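Local structure of ABM domain-containing protein (Deinococcus radiodurans, 3E8O) at residues Thr18-Gly24 and Lys105-Ala111; His35-Leu39 and Ala95-Val101. The protein is of unknown function but belongs to the antibiotic biosynthesis monooxygenase family and may act as an oxidoreductase. All coordinates share one frame; numbering follows the deposited sequence. Where two conformers were deposited one is given.

Overall arrangement
Contact 1 pairs two antiparallel strands, 20-27 and 105-110, of the ferredoxin-like sheet, whereas contact 2 joins two of the helices packed on that sheet, 33-47 and 87-98. The chain ties them together: strand 20-27 leads into helix 33-47 and helix 87-98 into strand 105-110, so contact 2 is nested within the loop that contact 1 closes. Their centres lie about 22 Å apart, on opposite sides of the centre of the chain. Both are partly buried. Main-chain hydrogen bonds carry contact 1, with waters at its margins, and the second subunit approaches it; contact 2 has no hydrogen bond between its segments and rests mainly on leucine, valine and alanine side chains.

Contact 1 (Thr18-Gly24 and Lys105-Ala111); sequences TMVISHG and KITAYEA
Ile21 and Ala111 send their methyls together on one side of the strand pair, CD1 of Ile21 lying 3.9 Å from CB of Ala111. The Tyr109 ring shares the face of Ile21 and His23, and presents an edge to the Ile21 carbonyl, with CD1 of Tyr109 3.9 Å from Ile21 O. On the reverse face Val20 turns CG1 anti to its own nitrogen (chi1 -179°), setting that methyl 3.9 Å from CB of Ala108. Ser22 and Ile106 share this face.

Between these two layers of side chains runs an antiparallel ladder. Ile21 and Tyr109 exchange two bonds; the one from Ile21 N to Tyr109 O (2.9 Å) is nearly straight, whereas that from Tyr109 N to Ile21 O is bent to 144° at the hydrogen. His23 and Thr107 form a second reciprocal pair, and Ala111 N adds a bond to Met19 O (2.8 Å). Separate waters join Thr18 O to the Glu110 carboxylate and His23 O to Thr107 OG1.

Strand 20-27 is bonded on its other edge to strand 67-74, while Met80 of helix 77-84 packs on Val20 and Ala108. A strand of the second subunit pairs with Ile106-Ala108, continuing the sheet across the interface.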
loop_
_atom_site.group_PDB
_atom_site.type_symbol
_atom_site.label_atom_id
_atom_site.label_comp_id
_atom_site.label_asym_id
_atom_site.label_seq_id
_atom_site.Cartn_x
_atom_site.Cartn_y
_atom_site.Cartn_z
ATOM N N THR A 18 -17.010 -6.298 9.986
ATOM C CA THR A 18 -16.349 -5.036 9.489
ATOM C C THR A 18 -14.976 -5.369 8.913
ATOM O O THR A 18 -14.169 -6.009 9.580
ATOM C CB THR A 18 -16.172 -3.977 10.609
ATOM O OG1 THR A 18 -17.448 -3.684 11.223
ATOM C CG2 THR A 18 -15.505 -2.673 10.039
HETATM N N MSE A 19 -14.759 -4.957 7.653
HETATM C CA MSE A 19 -13.471 -5.208 6.978
HETATM C C MSE A 19 -12.394 -4.499 7.751
HETATM O O MSE A 19 -12.629 -3.468 8.389
HETATM C CB MSE A 19 -13.443 -4.738 5.532
HETATM C CG MSE A 19 -12.266 -5.244 4.711
HETATM SE SE MSE A 19 -12.257 -4.681 2.823
HETATM C CE MSE A 19 -11.471 -2.970 3.081
ATOM N N VAL A 20 -11.215 -5.066 7.704
ATOM C CA VAL A 20 -10.046 -4.510 8.409
ATOM C C VAL A 20 -8.932 -4.286 7.399
ATOM O O VAL A 20 -8.644 -5.153 6.565
ATOM C CB VAL A 20 -9.522 -5.476 9.490
ATOM C CG1 VAL A 20 -8.329 -4.905 10.236
ATOM C CG2 VAL A 20 -10.667 -5.822 10.454
ATOM N N ILE A 21 -8.309 -3.123 7.493
ATOM C CA ILE A 21 -7.171 -2.764 6.654
ATOM C C ILE A 21 -5.929 -2.768 7.497
ATOM O O ILE A 21 -5.911 -2.172 8.568
ATOM C CB ILE A 21 -7.356 -1.375 6.085
ATOM C CG1 ILE A 21 -8.556 -1.337 5.117
ATOM C CG2 ILE A 21 -6.040 -0.889 5.453
ATOM C CD1 ILE A 21 -8.921 0.098 4.660
ATOM N N SER A 22 -4.904 -3.463 7.022
ATOM C CA SER A 22 -3.570 -3.451 7.680
ATOM C C SER A 22 -2.575 -2.710 6.802
ATOM O O SER A 22 -2.555 -2.889 5.570
ATOM C CB SER A 22 -3.065 -4.885 7.855
ATOM O OG SER A 22 -1.950 -4.989 8.729
ATOM N N HIS A 23 -1.728 -1.900 7.429
ATOM C CA HIS A 23 -0.633 -1.163 6.762
ATOM C C HIS A 23 0.659 -1.454 7.490
ATOM O O HIS A 23 0.773 -1.242 8.703
ATOM C CB HIS A 23 -0.928 0.343 6.759
ATOM C CG HIS A 23 0.173 1.184 6.205
ATOM N ND1 HIS A 23 0.560 1.108 4.888
ATOM C CD2 HIS A 23 1.042 2.038 6.812
ATOM C CE1 HIS A 23 1.571 1.943 4.688
ATOM N NE2 HIS A 23 1.877 2.521 5.844
ATOM N N GLY A 24 1.601 -2.029 6.750
ATOM C CA GLY A 24 2.896 -2.380 7.310
ATOM C C GLY A 24 4.019 -1.830 6.500
ATOM O O GLY A 24 3.945 -1.713 5.266
ATOM N N LYS A 105 6.786 -2.693 11.168
ATOM C CA LYS A 105 5.698 -2.162 11.975
ATOM C C LYS A 105 4.406 -2.311 11.215
ATOM O O LYS A 105 4.322 -1.911 10.063
ATOM C CB LYS A 105 5.909 -0.698 12.387
ATOM C CG LYS A 105 4.853 -0.187 13.376
ATOM C CD LYS A 105 5.049 1.179 13.836
ATOM C CE LYS A 105 3.907 1.643 14.726
ATOM N NZ LYS A 105 3.855 0.898 16.025
ATOM N N ILE A 106 3.431 -2.896 11.883
ATOM C CA ILE A 106 2.103 -3.094 11.280
ATOM C C ILE A 106 1.029 -2.559 12.201
ATOM O O ILE A 106 1.048 -2.814 13.404
ATOM C CB ILE A 106 1.837 -4.600 11.020
ATOM C CG1 ILE A 106 2.905 -5.257 10.124
ATOM C CG2 ILE A 106 0.443 -4.834 10.393
ATOM C CD1 ILE A 106 2.705 -6.783 9.933
ATOM N N THR A 107 0.157 -1.761 11.610
ATOM C CA THR A 107 -1.021 -1.183 12.310
ATOM C C THR A 107 -2.237 -1.498 11.443
ATOM O O THR A 107 -2.167 -1.398 10.247
ATOM C CB THR A 107 -0.864 0.346 12.524
ATOM O OG1 THR A 107 0.444 0.598 13.054
ATOM C CG2 THR A 107 -1.996 0.885 13.451
ATOM N N ALA A 108 -3.315 -1.878 12.093
ATOM C CA ALA A 108 -4.582 -2.226 11.427
ATOM C C ALA A 108 -5.663 -1.261 11.869
ATOM O O ALA A 108 -5.581 -0.657 12.939
ATOM C CB ALA A 108 -4.982 -3.662 11.707
ATOM N N TYR A 109 -6.713 -1.204 11.056
ATOM C CA TYR A 109 -7.839 -0.284 11.293
ATOM C C TYR A 109 -9.101 -0.915 10.751
ATOM O O TYR A 109 -9.104 -1.430 9.646
ATOM C CB TYR A 109 -7.657 1.065 10.539
ATOM C CG TYR A 109 -6.321 1.728 10.753
ATOM C CD1 TYR A 109 -5.214 1.370 9.994
ATOM C CD2 TYR A 109 -6.164 2.713 11.699
ATOM C CE1 TYR A 109 -3.983 1.951 10.198
ATOM C CE2 TYR A 109 -4.930 3.295 11.912
ATOM C CZ TYR A 109 -3.836 2.906 11.167
ATOM O OH TYR A 109 -2.620 3.529 11.390
ATOM N N GLU A 110 -10.162 -0.910 11.543
ATOM C CA GLU A 110 -11.473 -1.300 11.018
ATOM C C GLU A 110 -11.878 -0.228 10.026
ATOM O O GLU A 110 -11.679 0.978 10.225
ATOM C CB GLU A 110 -12.503 -1.454 12.126
ATOM C CG GLU A 110 -12.189 -2.697 12.925
ATOM C CD GLU A 110 -13.279 -3.125 13.869
ATOM O OE1 GLU A 110 -13.525 -2.371 14.819
ATOM O OE2 GLU A 110 -13.861 -4.217 13.679
ATOM N N ALA A 111 -12.458 -0.687 8.938
ATOM C CA ALA A 111 -12.846 0.159 7.807
ATOM C C ALA A 111 -14.337 0.276 7.683
ATOM O O ALA A 111 -15.060 -0.677 7.895
ATOM C CB ALA A 111 -12.267 -0.440 6.491
HETATM O O HOH W 1 -13.836 -6.781 12.223
HETATM O O HOH W 2 -16.277 -2.756 6.749
HETATM O O HOH W 3 1.678 0.849 10.241
#

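Contact 2 (His35-Leu39 and Ala95-Val101); sequences HLRQL and ALKHLNV
Leu36 and Leu39 both place CG anti to the backbone nitrogen (chi1 -178° and 177°), directing their branches at segment 95-101, where Leu96, in the last turn of helix 87-98, and Leu99, just past its end, instead hold CG anti to the carbonyl carbon. The leucines meet by their methyls. CD1 of Leu36 presses on CD2 of Leu96 at 3.4 Å, tighter than ordinary van der Waals contact, and its other methyl, CD2, lies 4.0 Å from CG2 of Val101, the two side chains crossing at about a right angle. Leu39 works mainly through CD2, which touches CD2 of Leu96 and CB of Ala95. Leu99 reaches across to the opposing helix, with CD1 3.9 Å from the CA of Leu36 and CD2 3.6 Å from CB of His35.

A Schellman motif shapes the end of the second segment: Asn100 takes positive phi, Asn100 N bonds to Lys97 O, and Val101 N returns to Leu96 O. That carbonyl also accepts from Leu99 N, on the opposite face of its plane. The turn thus delivers Val101 to Leu36.

Below lies the sheet: Leu26 of strand 20-27 touches Leu36, Leu96 and Val101, Phe68 of strand 67-74 also meets Leu36, and Ala28, in the loop after strand 20-27, packs on Leu36 and Val101.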
loop_
_atom_site.group_PDB
_atom_site.type_symbol
_atom_site.label_atom_id
_atom_site.label_comp_id
_atom_site.label_asym_id
_atom_site.label_seq_id
_atom_site.Cartn_x
_atom_site.Cartn_y
_atom_site.Cartn_z
ATOM N N HIS A 35 16.852 -10.704 -0.947
ATOM C CA HIS A 35 16.312 -11.772 -0.114
ATOM C C HIS A 35 14.955 -11.372 0.481
ATOM O O HIS A 35 14.011 -12.157 0.532
ATOM C CB HIS A 35 17.303 -12.173 1.006
ATOM C CG HIS A 35 18.597 -12.759 0.493
ATOM N ND1 HIS A 35 19.827 -12.436 1.024
ATOM C CD2 HIS A 35 18.846 -13.589 -0.547
ATOM C CE1 HIS A 35 20.777 -13.068 0.353
ATOM N NE2 HIS A 35 20.207 -13.783 -0.597
ATOM N N LEU A 36 14.847 -10.108 0.877
ATOM C CA LEU A 36 13.581 -9.675 1.473
ATOM C C LEU A 36 12.455 -9.622 0.435
ATOM O O LEU A 36 11.312 -9.999 0.703
ATOM C CB LEU A 36 13.724 -8.341 2.174
ATOM C CG LEU A 36 12.455 -7.837 2.879
ATOM C CD1 LEU A 36 11.854 -8.829 3.875
ATOM C CD2 LEU A 36 12.702 -6.455 3.532
ATOM N N ARG A 37 12.808 -9.226 -0.774
ATOM C CA ARG A 37 11.790 -9.167 -1.825
ATOM C C ARG A 37 11.250 -10.556 -2.087
ATOM O O ARG A 37 10.075 -10.760 -2.246
ATOM C CB ARG A 37 12.321 -8.543 -3.135
ATOM C CG ARG A 37 12.703 -7.090 -3.018
ATOM C CD ARG A 37 13.126 -6.495 -4.355
ATOM N NE ARG A 37 13.691 -5.175 -4.203
ATOM C CZ ARG A 37 14.974 -4.878 -4.066
ATOM N NH1 ARG A 37 15.914 -5.792 -4.213
ATOM N NH2 ARG A 37 15.317 -3.646 -3.807
ATOM N N GLN A 38 12.155 -11.521 -2.169
ATOM C CA GLN A 38 11.763 -12.898 -2.413
ATOM C C GLN A 38 10.861 -13.426 -1.304
ATOM O O GLN A 38 9.856 -14.084 -1.540
ATOM C CB GLN A 38 12.998 -13.821 -2.608
ATOM C CG GLN A 38 12.570 -15.265 -2.850
ATOM C CD GLN A 38 13.660 -16.289 -2.880
ATOM O OE1 GLN A 38 14.564 -16.302 -2.044
ATOM N NE2 GLN A 38 13.541 -17.208 -3.829
ATOM N N LEU A 39 11.248 -13.125 -0.076
ATOM C CA LEU A 39 10.457 -13.544 1.107
ATOM C C LEU A 39 9.066 -12.938 1.100
ATOM O O LEU A 39 8.075 -13.618 1.352
ATOM C CB LEU A 39 11.195 -13.157 2.380
ATOM C CG LEU A 39 10.493 -13.461 3.707
ATOM C CD1 LEU A 39 10.183 -14.944 3.896
ATOM C CD2 LEU A 39 11.372 -12.911 4.866
ATOM N N ALA A 95 12.592 -15.290 9.906
ATOM C CA ALA A 95 13.430 -15.073 8.720
ATOM C C ALA A 95 13.927 -13.619 8.652
ATOM O O ALA A 95 15.076 -13.326 8.220
ATOM C CB ALA A 95 12.692 -15.524 7.423
ATOM N N LEU A 96 13.073 -12.699 9.072
ATOM C CA LEU A 96 13.438 -11.277 9.068
ATOM C C LEU A 96 14.614 -11.001 9.981
ATOM O O LEU A 96 15.504 -10.191 9.679
ATOM C CB LEU A 96 12.261 -10.382 9.472
ATOM C CG LEU A 96 11.079 -10.328 8.520
ATOM C CD1 LEU A 96 9.919 -9.509 9.152
ATOM C CD2 LEU A 96 11.438 -9.775 7.147
ATOM N N LYS A 97 14.641 -11.716 11.097
ATOM C CA LYS A 97 15.714 -11.542 12.092
ATOM C C LYS A 97 17.027 -11.813 11.433
ATOM O O LYS A 97 18.043 -11.144 11.655
ATOM C CB LYS A 97 15.549 -12.466 13.331
ATOM C CG LYS A 97 14.520 -11.996 14.341
ATOM C CD LYS A 97 14.521 -12.818 15.691
ATOM C CE LYS A 97 14.195 -14.288 15.514
ATOM N NZ LYS A 97 14.023 -15.058 16.823
ATOM N N HIS A 98 16.998 -12.813 10.590
ATOM C CA HIS A 98 18.209 -13.250 9.915
ATOM C C HIS A 98 18.671 -12.395 8.755
ATOM O O HIS A 98 19.814 -12.490 8.291
ATOM C CB HIS A 98 18.105 -14.722 9.574
ATOM C CG HIS A 98 18.054 -15.557 10.811
ATOM N ND1 HIS A 98 19.180 -15.836 11.563
ATOM C CD2 HIS A 98 17.004 -16.047 11.510
ATOM C CE1 HIS A 98 18.824 -16.532 12.628
ATOM N NE2 HIS A 98 17.510 -16.668 12.623
ATOM N N LEU A 99 17.757 -11.546 8.299
ATOM C CA LEU A 99 18.050 -10.577 7.264
ATOM C C LEU A 99 18.351 -9.211 7.915
ATOM O O LEU A 99 18.500 -8.171 7.235
ATOM C CB LEU A 99 16.864 -10.456 6.271
ATOM C CG LEU A 99 16.498 -11.683 5.441
ATOM C CD1 LEU A 99 15.298 -11.339 4.567
ATOM C CD2 LEU A 99 17.700 -12.117 4.593
ATOM N N ASN A 100 18.418 -9.248 9.241
ATOM C CA ASN A 100 18.589 -8.051 10.098
ATOM C C ASN A 100 17.597 -6.964 9.754
ATOM O O ASN A 100 17.901 -5.755 9.771
ATOM C CB ASN A 100 20.009 -7.457 10.081
ATOM C CG ASN A 100 20.281 -6.494 11.283
ATOM O OD1 ASN A 100 19.838 -6.699 12.462
ATOM N ND2 ASN A 100 21.035 -5.445 10.985
ATOM N N VAL A 101 16.390 -7.426 9.428
ATOM C CA VAL A 101 15.252 -6.505 9.217
ATOM C C VAL A 101 14.598 -6.333 10.567
ATOM O O VAL A 101 13.984 -7.260 11.083
ATOM C CB VAL A 101 14.229 -7.044 8.211
ATOM C CG1 VAL A 101 12.956 -6.155 8.201
ATOM C CG2 VAL A 101 14.892 -7.188 6.837
#